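Local coordinates for protein ethylbenzene dehydrogenase alpha-subunit (Aromatoleum aromaticum, PDB 2IVF) that belongs to the molybdopterin oxidoreductase family and carries a molybdenum atom, two pterin guanine dinucleotide cofactors and an iron/sulfur cluster, at residues I85-S91 with T662-N668; M235-Y239 with G477-Y483. All blocks are in the same frame, centred on the assembly; numbering follows the deposited sequence.

Interaction 1 (I85-S91 with T662-N668). With MGD (2-amino-5,6-dimercapto-7-methyl-3,7,8a,9-tetrahydro-8-oxa-1,3,9,10-tetraaza-anthracen-4-one guanosine dinucleotide), chain M; SF4 (iron/sulfur cluster), chain K.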
loop_
_atom_site.group_PDB
_atom_site.type_symbol
_atom_site.label_atom_id
_atom_site.label_comp_id
_atom_site.label_asym_id
_atom_site.label_seq_id
_atom_site.Cartn_x
_atom_site.Cartn_y
_atom_site.Cartn_z
ATOM N N ILE A 85 7.681 6.462 5.939
ATOM C CA ILE A 85 6.915 7.633 5.570
ATOM C C ILE A 85 5.827 7.310 4.547
ATOM O O ILE A 85 5.962 7.514 3.349
ATOM C CB ILE A 85 7.815 8.828 5.149
ATOM C CG1 ILE A 85 8.744 9.214 6.307
ATOM C CG2 ILE A 85 6.937 10.025 4.774
ATOM C CD1 ILE A 85 7.988 9.532 7.683
ATOM N N CYS A 86 4.718 6.760 5.041
ATOM C CA CYS A 86 3.458 6.992 4.381
ATOM C C CYS A 86 3.210 8.482 4.486
ATOM O O CYS A 86 3.712 9.121 5.406
ATOM C CB CYS A 86 2.349 6.167 5.036
ATOM S SG CYS A 86 2.516 6.079 6.870
ATOM N N TRP A 87 2.420 9.029 3.558
ATOM C CA TRP A 87 2.124 10.430 3.502
ATOM C C TRP A 87 0.723 10.640 2.937
ATOM O O TRP A 87 0.348 10.042 1.916
ATOM C CB TRP A 87 3.126 11.222 2.641
ATOM C CG TRP A 87 3.051 12.647 3.017
ATOM C CD1 TRP A 87 2.306 13.610 2.408
ATOM C CD2 TRP A 87 3.646 13.257 4.154
ATOM N NE1 TRP A 87 2.431 14.794 3.082
ATOM C CE2 TRP A 87 3.264 14.611 4.149
ATOM C CE3 TRP A 87 4.516 12.807 5.145
ATOM C CZ2 TRP A 87 3.712 15.534 5.108
ATOM C CZ3 TRP A 87 4.918 13.702 6.140
ATOM C CH2 TRP A 87 4.551 15.076 6.086
ATOM N N PRO A 88 -0.057 11.498 3.598
ATOM C CA PRO A 88 0.186 12.041 4.937
ATOM C C PRO A 88 0.520 10.896 5.865
ATOM O O PRO A 88 -0.043 9.817 5.707
ATOM C CB PRO A 88 -1.145 12.672 5.282
ATOM C CG PRO A 88 -1.675 13.141 4.000
ATOM C CD PRO A 88 -1.299 12.051 3.011
ATOM N N GLN A 89 1.461 11.094 6.786
ATOM C CA GLN A 89 1.882 9.966 7.632
ATOM C C GLN A 89 0.679 9.447 8.379
ATOM O O GLN A 89 -0.031 10.223 8.977
ATOM C CB GLN A 89 3.005 10.386 8.572
ATOM C CG GLN A 89 4.114 9.359 8.705
ATOM C CD GLN A 89 3.795 8.297 9.718
ATOM O OE1 GLN A 89 3.000 8.523 10.630
ATOM N NE2 GLN A 89 4.408 7.107 9.562
ATOM N N GLY A 90 0.412 8.141 8.339
ATOM C CA GLY A 90 -0.859 7.682 8.885
ATOM C C GLY A 90 -0.938 7.860 10.392
ATOM O O GLY A 90 -2.023 8.106 10.945
ATOM N N SER A 91 0.208 7.726 11.059
ATOM C CA SER A 91 0.334 7.843 12.509
ATOM C C SER A 91 -0.722 7.016 13.175
ATOM O O SER A 91 -1.357 7.439 14.157
ATOM C CB SER A 91 0.219 9.290 13.058
ATOM O OG SER A 91 1.320 10.019 12.650
ATOM N N THR A 662 5.787 8.799 15.718
ATOM C CA THR A 662 5.512 9.054 14.312
ATOM C C THR A 662 5.714 10.547 13.978
ATOM O O THR A 662 5.962 11.359 14.850
ATOM C CB THR A 662 4.121 8.624 13.975
ATOM O OG1 THR A 662 3.214 9.307 14.836
ATOM C CG2 THR A 662 3.977 7.124 14.186
ATOM N N THR A 663 5.726 10.869 12.691
ATOM C CA THR A 663 5.992 12.223 12.233
ATOM C C THR A 663 4.820 12.658 11.398
ATOM O O THR A 663 4.850 12.567 10.168
ATOM C CB THR A 663 7.266 12.294 11.375
ATOM O OG1 THR A 663 7.142 11.416 10.238
ATOM C CG2 THR A 663 8.471 11.871 12.212
ATOM N N PRO A 664 3.763 13.110 12.055
ATOM C CA PRO A 664 2.528 13.459 11.327
ATOM C C PRO A 664 2.606 14.843 10.635
ATOM O O PRO A 664 3.440 15.726 10.986
ATOM C CB PRO A 664 1.498 13.524 12.456
ATOM C CG PRO A 664 2.290 14.016 13.597
ATOM C CD PRO A 664 3.612 13.360 13.488
ATOM N N CYS A 665 1.683 15.064 9.710
ATOM C CA CYS A 665 1.450 16.371 9.183
ATOM C C CYS A 665 -0.027 16.693 9.427
ATOM O O CYS A 665 -0.723 16.000 10.191
ATOM C CB CYS A 665 1.783 16.366 7.709
ATOM S SG CYS A 665 0.735 15.248 6.746
ATOM N N SER A 666 -0.506 17.765 8.803
ATOM C CA SER A 666 -1.895 18.183 8.939
ATOM C C SER A 666 -2.935 17.089 8.664
ATOM O O SER A 666 -4.000 17.097 9.295
ATOM C CB SER A 666 -2.163 19.392 8.025
ATOM O OG SER A 666 -1.922 19.073 6.676
ATOM N N GLY A 667 -2.626 16.175 7.739
ATOM C CA GLY A 667 -3.604 15.220 7.236
ATOM C C GLY A 667 -4.192 14.367 8.337
ATOM O O GLY A 667 -5.398 14.330 8.502
ATOM N N ASN A 668 -3.309 13.699 9.098
ATOM C CA ASN A 668 -3.685 12.888 10.243
ATOM C C ASN A 668 -2.896 13.507 11.392
ATOM O O ASN A 668 -1.785 13.083 11.663
ATOM C CB ASN A 668 -3.274 11.433 10.089
ATOM C CG ASN A 668 -4.129 10.639 9.141
ATOM O OD1 ASN A 668 -4.933 11.162 8.343
ATOM N ND2 ASN A 668 -3.986 9.316 9.253
HETATM P PB MGD M . 1.471 9.558 -6.556
HETATM O O1B MGD M . 1.412 8.187 -5.980
HETATM O O2B MGD M . 2.694 9.866 -7.342
HETATM O O3B MGD M . 1.287 10.743 -5.533
HETATM O O3A MGD M . 1.374 9.809 -3.164
HETATM P PA MGD M . 0.545 10.811 -4.088
HETATM O O1A MGD M . -0.825 10.289 -4.109
HETATM O O2A MGD M . 0.753 12.180 -3.651
HETATM O "O5'" MGD M . 0.199 9.800 -7.511
HETATM C "C5'" MGD M . -0.087 8.851 -8.548
HETATM C "C4'" MGD M . -1.118 9.428 -9.514
HETATM O "O4'" MGD M . -0.547 10.500 -10.250
HETATM C "C3'" MGD M . -1.279 8.333 -10.543
HETATM O "O3'" MGD M . -2.376 7.530 -10.126
HETATM C "C2'" MGD M . -1.581 9.116 -11.827
HETATM O "O2'" MGD M . -2.933 8.855 -12.248
HETATM C "C1'" MGD M . -1.390 10.583 -11.409
HETATM N N9 MGD M . -0.678 11.305 -12.490
HETATM C C8 MGD M . 0.495 11.000 -13.066
HETATM N N7 MGD M . 0.831 11.924 -13.974
HETATM C C5 MGD M . -0.162 12.849 -13.952
HETATM C C6 MGD M . -0.452 14.018 -14.642
HETATM O O6 MGD M . 0.241 14.499 -15.547
HETATM N N1 MGD M . -1.622 14.699 -14.293
HETATM C C2 MGD M . -2.537 14.272 -13.319
HETATM N N2 MGD M . -3.673 15.006 -13.061
HETATM N N3 MGD M . -2.225 13.153 -12.650
HETATM C C4 MGD M . -1.095 12.450 -12.969
HETATM C C10 MGD M . 2.725 9.987 -2.939
HETATM C C11 MGD M . 2.982 9.860 -1.458
HETATM O O11 MGD M . 2.537 8.629 -1.060
HETATM C C12 MGD M . 4.437 10.110 -1.034
HETATM S S12 MGD M . 5.456 11.283 -1.857
HETATM C C13 MGD M . 4.963 9.405 0.020
HETATM S S13 MGD M . 6.593 9.708 0.512
HETATM C C14 MGD M . 4.152 8.372 0.724
HETATM N N15 MGD M . 4.579 7.053 0.174
HETATM C C16 MGD M . 3.696 5.957 0.132
HETATM C C17 MGD M . 4.088 4.693 -0.228
HETATM O O17 MGD M . 5.271 4.448 -0.567
HETATM N N18 MGD M . 3.112 3.676 -0.238
HETATM C C19 MGD M . 1.816 3.891 0.114
HETATM N N19 MGD M . 0.964 2.847 0.064
HETATM N N20 MGD M . 1.463 5.147 0.424
HETATM C C21 MGD M . 2.360 6.145 0.471
HETATM N N22 MGD M . 1.964 7.435 0.810
HETATM C C23 MGD M . 2.659 8.606 0.363
HETATM FE FE1 SF4 K . -0.006 1.990 7.195
HETATM FE FE2 SF4 K . -0.730 3.669 9.203
HETATM FE FE3 SF4 K . 1.454 2.169 9.480
HETATM FE FE4 SF4 K . 1.444 4.243 7.684
HETATM S S1 SF4 K . 1.371 4.425 9.938
HETATM S S2 SF4 K . 2.250 2.056 7.355
HETATM S S3 SF4 K . -0.743 4.161 7.022
HETATM S S4 SF4 K . -0.705 1.382 9.322
HETATM O O HOH W 1 -0.290 12.900 9.425
#
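C665 turns its sulfur over one face of the W87 indole, toward the rim of the ring. SG lies 3.9 Å from the centroid of the W87 six-membered ring and 30° off its normal, a Cys sulfur-aromatic contact. CB of C665 also presses on the ring, 3.3 Å from W87 CZ2. The indole reaches this spot because its CG stands anti to the backbone N (chi1 -160°). P88 follows a cis peptide bond, and its CB packs against the same sulfur. The indole NE1 is bonded elsewhere, to the backbone O of A480. S91 OG and T662 OG1 share a hydrogen bond of 3.0 Å; T672 N also bonds OG1. At the far end N668 ND2 donates to G90 O at 2.9 Å, almost straight at 173°, with the acceptor in the amide plane. Y261 and S264 bond OD1, and S263 bonds ND2 as well. One water accepts from C665 N and lies 2.7 Å from both Q89 O and N668 O. C86 SG binds FE4 of the iron/sulfur cluster at 2.3 Å. The 662-668 loop does not touch C86; it grips the cluster loop through G90 O and the S91 hydroxyl, while G90 N bonds the iron-bound sulfur from within.

Interaction 2 (M235-Y239 with G477-Y483)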
loop_
_atom_site.group_PDB
_atom_site.type_symbol
_atom_site.label_atom_id
_atom_site.label_comp_id
_atom_site.label_asym_id
_atom_site.label_seq_id
_atom_site.Cartn_x
_atom_site.Cartn_y
_atom_site.Cartn_z
ATOM N N MET A 235 5.038 26.832 0.692
ATOM C CA MET A 235 4.374 25.599 0.343
ATOM C C MET A 235 3.968 24.781 1.537
ATOM O O MET A 235 3.275 23.813 1.376
ATOM C CB MET A 235 5.212 24.750 -0.624
ATOM C CG MET A 235 6.451 24.156 -0.064
ATOM S SD MET A 235 7.397 23.194 -1.312
ATOM C CE MET A 235 8.374 24.504 -2.024
ATOM N N HIS A 236 4.405 25.169 2.724
ATOM C CA HIS A 236 4.168 24.370 3.892
ATOM C C HIS A 236 2.798 24.683 4.477
ATOM O O HIS A 236 2.684 25.213 5.574
ATOM C CB HIS A 236 5.286 24.551 4.884
ATOM C CG HIS A 236 6.464 23.708 4.563
ATOM N ND1 HIS A 236 6.356 22.350 4.362
ATOM C CD2 HIS A 236 7.763 24.024 4.361
ATOM C CE1 HIS A 236 7.547 21.862 4.056
ATOM N NE2 HIS A 236 8.420 22.854 4.054
ATOM N N MET A 237 1.770 24.349 3.709
ATOM C CA MET A 237 0.376 24.618 4.074
ATOM C C MET A 237 -0.292 23.281 3.989
ATOM O O MET A 237 0.098 22.466 3.166
ATOM C CB MET A 237 -0.267 25.571 3.099
ATOM C CG MET A 237 0.506 26.895 2.949
ATOM S SD MET A 237 -0.295 27.900 1.697
ATOM C CE MET A 237 0.311 27.101 0.213
ATOM N N GLY A 238 -1.296 23.046 4.829
ATOM C CA GLY A 238 -2.047 21.836 4.712
ATOM C C GLY A 238 -3.428 21.860 5.323
ATOM O O GLY A 238 -3.833 22.818 5.965
ATOM N N TYR A 239 -4.143 20.753 5.137
ATOM C CA TYR A 239 -5.370 20.556 5.833
ATOM C C TYR A 239 -5.357 19.171 6.420
ATOM O O TYR A 239 -4.522 18.329 6.055
ATOM C CB TYR A 239 -6.558 20.761 4.890
ATOM C CG TYR A 239 -6.597 19.893 3.633
ATOM C CD1 TYR A 239 -6.123 20.345 2.439
ATOM C CD2 TYR A 239 -7.209 18.657 3.641
ATOM C CE1 TYR A 239 -6.223 19.604 1.299
ATOM C CE2 TYR A 239 -7.316 17.895 2.514
ATOM C CZ TYR A 239 -6.821 18.353 1.333
ATOM O OH TYR A 239 -6.926 17.573 0.170
ATOM N N GLY A 477 -8.084 24.156 0.499
ATOM C CA GLY A 477 -6.810 23.540 0.666
ATOM C C GLY A 477 -6.387 22.848 -0.615
ATOM O O GLY A 477 -7.194 22.713 -1.597
ATOM N N ALA A 478 -5.105 22.495 -0.651
ATOM C CA ALA A 478 -4.540 21.894 -1.877
ATOM C C ALA A 478 -3.704 20.642 -1.644
ATOM O O ALA A 478 -3.415 19.965 -2.565
ATOM C CB ALA A 478 -3.741 22.940 -2.684
ATOM N N PHE A 479 -3.259 20.396 -0.415
ATOM C CA PHE A 479 -2.336 19.352 -0.072
ATOM C C PHE A 479 -2.173 19.332 1.452
ATOM O O PHE A 479 -2.829 20.098 2.155
ATOM C CB PHE A 479 -0.987 19.468 -0.811
ATOM C CG PHE A 479 -0.464 20.881 -0.973
ATOM C CD1 PHE A 479 0.004 21.623 0.108
ATOM C CD2 PHE A 479 -0.371 21.441 -2.240
ATOM C CE1 PHE A 479 0.515 22.894 -0.085
ATOM C CE2 PHE A 479 0.147 22.703 -2.432
ATOM C CZ PHE A 479 0.573 23.436 -1.360
ATOM N N ALA A 480 -1.306 18.458 1.963
ATOM C CA ALA A 480 -1.083 18.325 3.384
ATOM C C ALA A 480 0.409 18.425 3.666
ATOM O O ALA A 480 1.058 17.431 3.946
ATOM C CB ALA A 480 -1.613 17.016 3.861
ATOM N N TRP A 481 0.934 19.641 3.637
ATOM C CA TRP A 481 2.369 19.845 3.702
ATOM C C TRP A 481 2.745 20.804 4.825
ATOM O O TRP A 481 3.788 21.403 4.796
ATOM C CB TRP A 481 2.782 20.387 2.343
ATOM C CG TRP A 481 4.159 20.105 1.926
ATOM C CD1 TRP A 481 5.034 20.984 1.363
ATOM C CD2 TRP A 481 4.837 18.854 1.992
ATOM N NE1 TRP A 481 6.222 20.358 1.085
ATOM C CE2 TRP A 481 6.121 19.048 1.465
ATOM C CE3 TRP A 481 4.485 17.589 2.443
ATOM C CZ2 TRP A 481 7.040 18.043 1.397
ATOM C CZ3 TRP A 481 5.407 16.579 2.356
ATOM C CH2 TRP A 481 6.665 16.809 1.840
ATOM N N ALA A 482 1.840 21.010 5.768
ATOM C CA ALA A 482 2.131 21.722 7.005
ATOM C C ALA A 482 2.452 20.669 8.065
ATOM O O ALA A 482 1.693 19.737 8.268
ATOM C CB ALA A 482 0.943 22.552 7.423
ATOM N N TYR A 483 3.587 20.801 8.736
ATOM C CA TYR A 483 3.892 19.880 9.821
ATOM C C TYR A 483 4.950 20.449 10.741
ATOM O O TYR A 483 5.676 21.348 10.334
ATOM C CB TYR A 483 4.381 18.546 9.263
ATOM C CG TYR A 483 5.458 18.618 8.188
ATOM C CD1 TYR A 483 6.821 18.665 8.510
ATOM C CD2 TYR A 483 5.101 18.582 6.834
ATOM C CE1 TYR A 483 7.810 18.713 7.482
ATOM C CE2 TYR A 483 6.057 18.620 5.816
ATOM C CZ TYR A 483 7.405 18.700 6.132
ATOM O OH TYR A 483 8.271 18.721 5.061
#
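H236 ND1 donates to W481 O at 2.8 Å, the shortest polar bond across this contact. The oxygen lies in the imidazole plane, and ND1 sits nearly in line with the C=O bond. N958 ND2 bonds NE2 at the other end of the ring, so both ring nitrogens have partners. The imidazole also forms an offset stack with the five-membered ring of W481, the planes at 25° and the centroids 4.6 Å apart. Its edge turns toward the face of Y483, with H236 CE1 3.4 Å from Y483 OH. H236, W481 and Y483 thus form an aromatic cluster, and H236 is the centre of an inverse gamma turn. M235 runs alongside W481 and brings SD to the edge of the indole in a Met-aromatic contact. M237 O accepts from W481 N at 3.0 Å, with the donor well above the carbonyl plane. The edge of F479 meets the same oxygen, CD1 lying 3.2 Å from M237 O. G238, which has no side chain, packs closely on A480. Helix 226-232 packs on M235, M237 and F479. Helix 777-781 lies against H236, while strand 440-444 borders Y239, A478 and A480, and S442 O bonds Y239 OH.

How the interactions relate
Interactions 1 and 2 have centres about 12 Å apart and touch directly. Interaction 2 is nested within the chain loop that interaction 1 closes. S666, which takes no part in the contact between 85-91 and 662-668, joins the two: its OG lies 2.8 Å from Y239 O and its N 3.0 Å from A482 O, both probable hydrogen bonds. The indoles also meet, with W87 CZ2 3.4 Å from W481 CZ3. The nearest atoms of each indole side chain lie about 6 Å from the molybdenum atom and about 4 Å from an acetate ion, probably from the crystallisation liquor. Both indoles therefore probably line the space near the metal. Interaction 1 alone holds iron/sulfur cluster pocket residues, and I85, C86 and W87 line the MGD pocket.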